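Local coordinates for flavoredoxin (Desulfovibrio vulgaris str. 'Miyazaki F', PDB 2D5M), which binds flavin mononucleotide and probably carries electrons, as a member of the flavin reductase-like family, at the interface of chains A and B. Coordinates in Å, arbitrary orientation; residue numbers count along the deposited sequence, not the author numbering. Chains: chain A/B, flavoredoxin.

Contact 1 and contact 2 are parts of one two-fold symmetric interface between identical chains, with their C-alpha centres about 15 Å apart; each recurs with the chains exchanged. Contact 1 pairs strand 170-180 of each chain and adds aromatic side chains packed on aliphatic groups of the partner, whereas contact 2 lays the N-terminal segment of chain B over apolar side chains of chain A. The two meet where A:Pro154 leads to A:Ile156. This pairing and the exchanged N-terminal segments are consistent with a dimer. B:Tyr171 closes the run of FMN-pocket residues, so the strand pairing may lie next to the flavin site.

Contact 1: the interface of chains A and B. Residues chain A 149, 156, 177-181; chain B 169-172.
B:Tyr172 is sandwiched by chain A: the methyl CG2 of A:Ile156 sits over the centre of one face, 3.4 Å from the ring centroid, and CA of A:Phe177 covers the opposite face. The beta-branched isoleucine suits this place because it points a compact methyl, C-H bonds first, at the ring (CH-pi). The contact belongs to a flavin reductase-like protein and pairs strand 170-180 of each chain antiparallel.

The ring of A:Phe177 stands with its CG anti to the backbone N (chi1 172°), which carries its rim to the B:Glu170 stem and B:Tyr172 CZ; over one face, toward the rim, lies the backbone N of A:Ala179 of its own chain. Its CE2 meets the carboxylate carbon CD of B:Glu170 at 3.7 Å, with ring and carboxylate planes 58° apart. That carboxylate accepts a hydrogen bond at OE1 from the phenol OH of B:Tyr172, 3.0 Å long, which helps fix its rotation. A:Arg149 reaches it tip to tip in a long salt bridge, NH1 to OE2 3.6 Å, the guanidinium and carboxylate planes 74° apart.

Backbone bonds zip the strands together: A:Leu178 N to B:Tyr171 O (2.8 Å) and B:Tyr171 N to A:Ala179 O (2.9 Å). A:Ala181 N adds a bond to B:Arg169 O (2.9 Å). The small A:Ala181 can lie close on B:Tyr171, its CB over the phenol face at 3.9 Å from the centroid.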
ATOM      1  N   ARG A 149      -8.983  19.172  -7.261  1.00 12.07           N
ATOM      2  CA  ARG A 149      -9.990  19.336  -8.330  1.00 14.06           C
ATOM      3  C   ARG A 149     -11.092  20.276  -7.863  1.00 13.13           C
ATOM      4  O   ARG A 149     -11.214  20.620  -6.678  1.00 14.05           O
ATOM      5  CB  ARG A 149     -10.620  17.979  -8.724  1.00 14.35           C
ATOM      6  CG  ARG A 149      -9.663  16.856  -8.937  1.00 16.81           C
ATOM      7  CD  ARG A 149     -10.264  15.520  -9.216  1.00 18.82           C
ATOM      8  NE  ARG A 149     -11.379  15.114  -8.369  1.00 17.91           N
ATOM      9  CZ  ARG A 149     -11.867  13.883  -8.517  1.00 17.82           C
ATOM     10  NH1 ARG A 149     -11.335  13.004  -9.355  1.00 29.45           N
ATOM     11  NH2 ARG A 149     -12.888  13.528  -7.781  1.00 20.52           N
ATOM     12  N   ILE A 156      -4.530  13.052  -8.341  1.00 10.54           N
ATOM     13  CA  ILE A 156      -3.336  12.292  -8.066  1.00  8.92           C
ATOM     14  C   ILE A 156      -2.172  12.626  -8.986  1.00  8.84           C
ATOM     15  O   ILE A 156      -1.012  12.549  -8.583  1.00  9.33           O
ATOM     16  CB  ILE A 156      -3.643  10.762  -8.145  1.00  9.51           C
ATOM     17  CG1 ILE A 156      -2.514   9.941  -7.515  1.00  9.17           C
ATOM     18  CG2 ILE A 156      -4.001  10.350  -9.548  1.00 11.08           C
ATOM     19  CD1 ILE A 156      -2.885   8.498  -7.388  1.00 10.26           C
ATOM     20  N   PHE A 177      -4.780   7.955 -15.884  1.00  9.75           N
ATOM     21  CA  PHE A 177      -6.081   7.469 -15.499  1.00  8.64           C
ATOM     22  C   PHE A 177      -6.505   6.282 -16.378  1.00  8.68           C
ATOM     23  O   PHE A 177      -6.372   6.320 -17.598  1.00 10.18           O
ATOM     24  CB  PHE A 177      -7.099   8.630 -15.643  1.00 10.36           C
ATOM     25  CG  PHE A 177      -8.530   8.203 -15.446  1.00 10.05           C
ATOM     26  CD1 PHE A 177      -9.334   7.933 -16.558  1.00 10.96           C
ATOM     27  CD2 PHE A 177      -9.088   8.091 -14.176  1.00 10.25           C
ATOM     28  CE1 PHE A 177     -10.630   7.560 -16.396  1.00 11.11           C
ATOM     29  CE2 PHE A 177     -10.390   7.691 -14.051  1.00 11.34           C
ATOM     30  CZ  PHE A 177     -11.147   7.443 -15.153  1.00 10.60           C
ATOM     31  N   LEU A 178      -7.064   5.270 -15.749  1.00  8.09           N
ATOM     32  CA  LEU A 178      -7.606   4.110 -16.381  1.00  7.95           C
ATOM     33  C   LEU A 178      -9.120   4.036 -16.383  1.00  8.09           C
ATOM     34  O   LEU A 178      -9.728   3.730 -17.421  1.00 10.06           O
ATOM     35  CB  LEU A 178      -7.063   2.831 -15.756  1.00  8.49           C
ATOM     36  CG  LEU A 178      -5.530   2.673 -15.854  1.00  8.95           C
ATOM     37  CD1 LEU A 178      -5.184   1.415 -15.088  1.00 10.40           C
ATOM     38  CD2 LEU A 178      -5.041   2.654 -17.278  1.00 10.15           C
ATOM     39  N   ALA A 179      -9.749   4.198 -15.237  1.00  7.97           N
ATOM     40  CA  ALA A 179     -11.174   3.899 -15.104  1.00  7.91           C
ATOM     41  C   ALA A 179     -11.688   4.361 -13.759  1.00  7.38           C
ATOM     42  O   ALA A 179     -10.912   4.639 -12.869  1.00  7.61           O
ATOM     43  CB  ALA A 179     -11.436   2.386 -15.273  1.00  8.62           C
ATOM     44  N   LYS A 180     -13.011   4.447 -13.636  1.00  8.04           N
ATOM     45  CA  LYS A 180     -13.700   4.763 -12.403  1.00  8.26           C
ATOM     46  C   LYS A 180     -13.980   3.501 -11.579  1.00  7.24           C
ATOM     47  O   LYS A 180     -14.438   2.474 -12.101  1.00  7.89           O
ATOM     48  CB  LYS A 180     -15.001   5.475 -12.743  1.00  9.78           C
ATOM     49  CG  LYS A 180     -14.869   6.824 -13.424  1.00 16.99           C
ATOM     50  CD  LYS A 180     -16.225   7.383 -13.746  1.00 25.38           C
ATOM     51  CE  LYS A 180     -17.092   7.653 -12.527  1.00 29.66           C
ATOM     52  NZ  LYS A 180     -18.439   8.176 -12.879  1.00 45.45           N
ATOM     53  N   ALA A 181     -13.680   3.559 -10.277  1.00  6.56           N
ATOM     54  CA  ALA A 181     -13.948   2.471  -9.366  1.00  6.48           C
ATOM     55  C   ALA A 181     -15.418   2.443  -8.970  1.00  6.32           C
ATOM     56  O   ALA A 181     -16.100   3.456  -8.984  1.00  7.39           O
ATOM     57  CB  ALA A 181     -13.041   2.571  -8.123  1.00  6.85           C
TER
ATOM     58  N   ARG B 169     -12.157   7.561  -5.962  1.00  7.01           N
ATOM     59  CA  ARG B 169     -12.608   6.280  -6.482  1.00  7.51           C
ATOM     60  C   ARG B 169     -12.284   6.138  -7.967  1.00  6.79           C
ATOM     61  O   ARG B 169     -13.125   5.992  -8.817  1.00  7.66           O
ATOM     62  CB  ARG B 169     -14.123   6.060  -6.203  1.00  8.26           C
ATOM     63  CG  ARG B 169     -14.380   5.876  -4.708  1.00 10.62           C
ATOM     64  CD  ARG B 169     -15.845   5.926  -4.321  1.00 13.26           C
ATOM     65  NE  ARG B 169     -16.049   5.675  -2.923  1.00 16.79           N
ATOM     66  CZ  ARG B 169     -17.141   5.759  -2.198  1.00 19.69           C
ATOM     67  NH1 ARG B 169     -18.338   6.132  -2.726  1.00 33.26           N
ATOM     68  NH2 ARG B 169     -17.138   5.487  -0.899  1.00 24.06           N
ATOM     69  N   GLU B 170     -10.971   6.093  -8.248  1.00  6.77           N
ATOM     70  CA  GLU B 170     -10.410   5.994  -9.571  1.00  7.03           C
ATOM     71  C   GLU B 170      -9.256   5.025  -9.587  1.00  6.23           C
ATOM     72  O   GLU B 170      -8.611   4.762  -8.594  1.00  7.27           O
ATOM     73  CB  GLU B 170      -9.921   7.370 -10.098  1.00  9.12           C
ATOM     74  CG  GLU B 170     -11.101   8.345 -10.228  1.00 13.99           C
ATOM     75  CD  GLU B 170     -10.863   9.637 -10.965  1.00 22.23           C
ATOM     76  OE1 GLU B 170      -9.725  10.128 -10.901  1.00 17.90           O
ATOM     77  OE2 GLU B 170     -11.829  10.195 -11.582  1.00 34.43           O
ATOM     78  N   TYR B 171      -8.980   4.512 -10.773  1.00  6.20           N
ATOM     79  CA  TYR B 171      -7.855   3.624 -11.029  1.00  6.14           C
ATOM     80  C   TYR B 171      -6.861   4.283 -11.977  1.00  6.18           C
ATOM     81  O   TYR B 171      -7.289   4.879 -12.971  1.00  7.13           O
ATOM     82  CB  TYR B 171      -8.359   2.344 -11.652  1.00  6.11           C
ATOM     83  CG  TYR B 171      -9.293   1.508 -10.805  1.00  5.58           C
ATOM     84  CD1 TYR B 171     -10.529   1.153 -11.271  1.00  6.02           C
ATOM     85  CD2 TYR B 171      -8.925   1.066  -9.550  1.00  6.12           C
ATOM     86  CE1 TYR B 171     -11.407   0.382 -10.515  1.00  5.82           C
ATOM     87  CE2 TYR B 171      -9.779   0.270  -8.793  1.00  6.05           C
ATOM     88  CZ  TYR B 171     -11.010  -0.073  -9.286  1.00  5.81           C
ATOM     89  OH  TYR B 171     -11.795  -0.854  -8.505  1.00  6.38           O
ATOM     90  N   TYR B 172      -5.591   4.102 -11.691  1.00  6.74           N
ATOM     91  CA  TYR B 172      -4.460   4.665 -12.430  1.00  6.87           C
ATOM     92  C   TYR B 172      -3.433   3.603 -12.739  1.00  7.36           C
ATOM     93  O   TYR B 172      -3.301   2.612 -12.031  1.00  7.53           O
ATOM     94  CB  TYR B 172      -3.789   5.818 -11.607  1.00  7.62           C
ATOM     95  CG  TYR B 172      -4.621   7.079 -11.669  1.00  7.62           C
ATOM     96  CD1 TYR B 172      -4.287   8.088 -12.530  1.00  8.78           C
ATOM     97  CD2 TYR B 172      -5.743   7.248 -10.877  1.00  8.52           C
ATOM     98  CE1 TYR B 172      -5.049   9.233 -12.599  1.00 10.70           C
ATOM     99  CE2 TYR B 172      -6.527   8.350 -10.949  1.00  9.90           C
ATOM    100  CZ  TYR B 172      -6.175   9.368 -11.824  1.00 11.02           C
ATOM    101  OH  TYR B 172      -6.962  10.481 -11.891  1.00 15.53           O
TER

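Contact 2: the interface of chains A and B. Residues chain A 38, 46, 70, 116, 118, 141, 154; chain B 8, 10-12.
The N-terminal segment of chain B, an extended loop from B:Arg8 to B:Tyr12 ahead of strand 14-15, lies against apolar side chains of chain A, meeting A:Met116, A:Pro154 and A:Ile118 among others. No nitrogen or oxygen of one chain bonds across here; shape and hydrophobic packing carry the contact.

A:Met116 reaches both B:Leu10 and B:Tyr12. Its CG is anti to the backbone N (chi1 179°) and the chain stays extended beyond it, so that the sulphur and the terminal methyl reach the partner. SD lies 3.7 Å from CE2 of the B:Tyr12 ring, the two side chains crossing at about a right angle, while CE lies 3.5 Å from the carbonyl O of B:Leu10 and also touches CG of that leucine. The same carbonyl O meets a second apolar tip, CD1 of A:Ile118, at 3.4 Å. An unbranched, flexible thioether suits a spot where one side chain must fit both an aromatic rim and an aliphatic branch.

B:Tyr12 carries its phenol end across to A:Pro154, where the hydroxyl OH lies 3.2 Å from CB and also close to CG of the pyrrolidine ring. The same proline ring meets the CD2 branch of B:Leu10 tip to tip, CG to CD2 3.9 Å; its rigid shape offers a firm apolar surface to both partners. Nearby, CG1 of A:Val141 lies 4.1 Å from that CD2 branch, and its CG2 faces the carbonyl O of B:Arg8.

Small B:Ala11 lets the segment run close to the isoleucines: its CB faces CD1 of A:Ile118 and the tip of A:Ile38. CD1 of A:Ile70 lies 3.7 Å from the carbonyl O of B:Tyr12.

Within chain A the receiving residues come mainly from strands 36-41, 65-70, 116-126 and 133-144, with A:Pro154 from the loop just before helix 156-159. The segment of one chain thus crosses strands of the flavin reductase-like domain, a split barrel, of the other, and the twin contact is made in reverse.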
ATOM      1  N   ILE A  38      -3.486   1.887   4.225  1.00  6.14           N
ATOM      2  CA  ILE A  38      -4.723   2.123   4.965  1.00  6.16           C
ATOM      3  C   ILE A  38      -5.173   0.798   5.542  1.00  6.16           C
ATOM      4  O   ILE A  38      -5.114  -0.228   4.848  1.00  7.05           O
ATOM      5  CB  ILE A  38      -5.764   2.800   4.088  1.00  6.16           C
ATOM      6  CG1 ILE A  38      -5.247   4.172   3.597  1.00  7.52           C
ATOM      7  CG2 ILE A  38      -7.109   2.916   4.783  1.00  6.56           C
ATOM      8  CD1 ILE A  38      -6.091   4.799   2.512  1.00  8.40           C
ATOM      9  N   ILE A  46      -4.251   4.327   9.214  1.00  5.59           N
ATOM     10  CA  ILE A  46      -3.123   3.795   8.472  1.00  5.95           C
ATOM     11  C   ILE A  46      -2.270   2.975   9.411  1.00  5.74           C
ATOM     12  O   ILE A  46      -1.989   3.415  10.551  1.00  6.69           O
ATOM     13  CB  ILE A  46      -2.303   4.930   7.795  1.00  6.63           C
ATOM     14  CG1 ILE A  46      -3.171   5.525   6.688  1.00  7.85           C
ATOM     15  CG2 ILE A  46      -0.961   4.446   7.298  1.00  8.28           C
ATOM     16  CD1 ILE A  46      -2.585   6.800   6.066  1.00  8.06           C
ATOM     17  N   ILE A  70       3.606  12.810   1.796  1.00  5.62           N
ATOM     18  CA  ILE A  70       3.716  12.058   0.542  1.00  6.33           C
ATOM     19  C   ILE A  70       4.565  12.888  -0.426  1.00  5.64           C
ATOM     20  O   ILE A  70       4.161  13.974  -0.793  1.00  6.71           O
ATOM     21  CB  ILE A  70       2.331  11.741   0.008  1.00  7.95           C
ATOM     22  CG1 ILE A  70       1.602  10.838   1.017  1.00 12.83           C
ATOM     23  CG2 ILE A  70       2.392  11.108  -1.359  1.00  9.88           C
ATOM     24  CD1 ILE A  70       0.322  10.225   0.721  1.00 13.16           C
ATOM     25  N   MET A 116       1.102  16.707  -0.031  1.00  7.57           N
ATOM     26  CA  MET A 116       0.060  16.066   0.775  1.00  7.17           C
ATOM     27  C   MET A 116       0.670  15.604   2.108  1.00  7.17           C
ATOM     28  O   MET A 116       1.742  15.015   2.144  1.00  7.41           O
ATOM     29  CB  MET A 116      -0.508  14.886   0.033  1.00  9.08           C
ATOM     30  CG  MET A 116      -1.573  14.089   0.717  1.00 10.61           C
ATOM     31  SD  MET A 116      -2.285  13.049  -0.593  1.00 15.42           S
ATOM     32  CE  MET A 116      -3.493  12.258   0.389  1.00 20.22           C
ATOM     33  N   ILE A 118      -0.651  13.955   6.111  1.00  6.03           N
ATOM     34  CA  ILE A 118      -1.677  13.313   6.915  1.00  6.13           C
ATOM     35  C   ILE A 118      -1.243  13.383   8.372  1.00  5.81           C
ATOM     36  O   ILE A 118      -0.079  13.057   8.679  1.00  5.85           O
ATOM     37  CB  ILE A 118      -1.844  11.830   6.463  1.00  6.55           C
ATOM     38  CG1 ILE A 118      -2.051  11.706   4.972  1.00  7.10           C
ATOM     39  CG2 ILE A 118      -2.962  11.199   7.274  1.00  6.83           C
ATOM     40  CD1 ILE A 118      -2.029  10.275   4.466  1.00  8.45           C
ATOM     41  N   VAL A 141      -6.229  15.248   6.655  1.00  8.13           N
ATOM     42  CA  VAL A 141      -5.454  15.136   5.420  1.00  7.65           C
ATOM     43  C   VAL A 141      -5.394  16.536   4.789  1.00  7.94           C
ATOM     44  O   VAL A 141      -6.431  17.158   4.553  1.00 10.15           O
ATOM     45  CB  VAL A 141      -6.125  14.141   4.466  1.00  8.59           C
ATOM     46  CG1 VAL A 141      -5.319  14.108   3.155  1.00 10.50           C
ATOM     47  CG2 VAL A 141      -6.297  12.770   5.095  1.00  9.00           C
ATOM     48  N   PRO A 154      -8.276  15.513  -4.200  1.00 10.75           N
ATOM     49  CA  PRO A 154      -7.029  15.673  -4.925  1.00 11.52           C
ATOM     50  C   PRO A 154      -7.026  15.073  -6.317  1.00 11.11           C
ATOM     51  O   PRO A 154      -7.711  14.098  -6.590  1.00 11.82           O
ATOM     52  CB  PRO A 154      -5.989  14.924  -4.048  1.00 11.70           C
ATOM     53  CG  PRO A 154      -6.700  14.706  -2.737  1.00 11.97           C
ATOM     54  CD  PRO A 154      -8.153  14.539  -3.112  1.00 10.68           C
TER
ATOM     55  N   ARG B   8     -10.238  11.555   6.382  1.00  9.01           N
ATOM     56  CA  ARG B   8     -10.630  10.716   5.304  1.00  8.83           C
ATOM     57  C   ARG B   8      -9.601   9.646   5.050  1.00  7.95           C
ATOM     58  O   ARG B   8      -8.432   9.831   5.311  1.00  7.73           O
ATOM     59  CB  ARG B   8     -10.777  11.519   4.019  1.00 11.48           C
ATOM     60  CG  ARG B   8     -11.664  12.729   4.051  1.00 17.27           C
ATOM     61  CD  ARG B   8     -11.645  13.335   2.615  1.00 25.40           C
ATOM     62  NE  ARG B   8     -12.636  14.445   2.625  1.00 21.93           N
ATOM     63  CZ  ARG B   8     -13.870  14.386   2.171  1.00 23.01           C
ATOM     64  NH1 ARG B   8     -14.397  13.318   1.607  1.00 17.55           N
ATOM     65  NH2 ARG B   8     -14.699  15.427   2.226  1.00 32.13           N
ATOM     66  N   LEU B  10      -7.543   8.704   2.817  1.00  7.93           N
ATOM     67  CA  LEU B  10      -6.947   9.318   1.645  1.00  8.18           C
ATOM     68  C   LEU B  10      -5.441   9.244   1.749  1.00  7.71           C
ATOM     69  O   LEU B  10      -4.830   9.889   2.584  1.00 10.48           O
ATOM     70  CB  LEU B  10      -7.420  10.721   1.523  1.00 11.97           C
ATOM     71  CG  LEU B  10      -7.170  11.527   0.299  1.00 17.60           C
ATOM     72  CD1 LEU B  10      -7.445  10.801  -0.995  1.00 18.88           C
ATOM     73  CD2 LEU B  10      -8.038  12.835   0.366  1.00 19.18           C
ATOM     74  N   ALA B  11      -4.843   8.446   0.886  1.00  7.06           N
ATOM     75  CA  ALA B  11      -3.419   8.271   0.761  1.00  7.08           C
ATOM     76  C   ALA B  11      -3.131   7.701  -0.617  1.00  6.52           C
ATOM     77  O   ALA B  11      -4.033   7.094  -1.213  1.00  7.36           O
ATOM     78  CB  ALA B  11      -2.853   7.370   1.835  1.00  8.42           C
ATOM     79  N   TYR B  12      -1.906   7.886  -1.116  1.00  6.68           N
ATOM     80  CA  TYR B  12      -1.540   7.363  -2.421  1.00  6.85           C
ATOM     81  C   TYR B  12      -0.111   6.821  -2.346  1.00  7.32           C
ATOM     82  O   TYR B  12       0.708   7.415  -1.612  1.00  8.15           O
ATOM     83  CB  TYR B  12      -1.475   8.421  -3.490  1.00  8.24           C
ATOM     84  CG  TYR B  12      -2.679   9.294  -3.642  1.00  8.26           C
ATOM     85  CD1 TYR B  12      -3.944   8.751  -3.957  1.00  9.20           C
ATOM     86  CD2 TYR B  12      -2.598  10.645  -3.472  1.00 12.67           C
ATOM     87  CE1 TYR B  12      -5.043   9.546  -4.088  1.00  8.86           C
ATOM     88  CE2 TYR B  12      -3.707  11.454  -3.649  1.00 15.49           C
ATOM     89  CZ  TYR B  12      -4.918  10.924  -3.951  1.00 14.22           C
ATOM     90  OH  TYR B  12      -6.019  11.744  -4.092  1.00 17.26           O
TER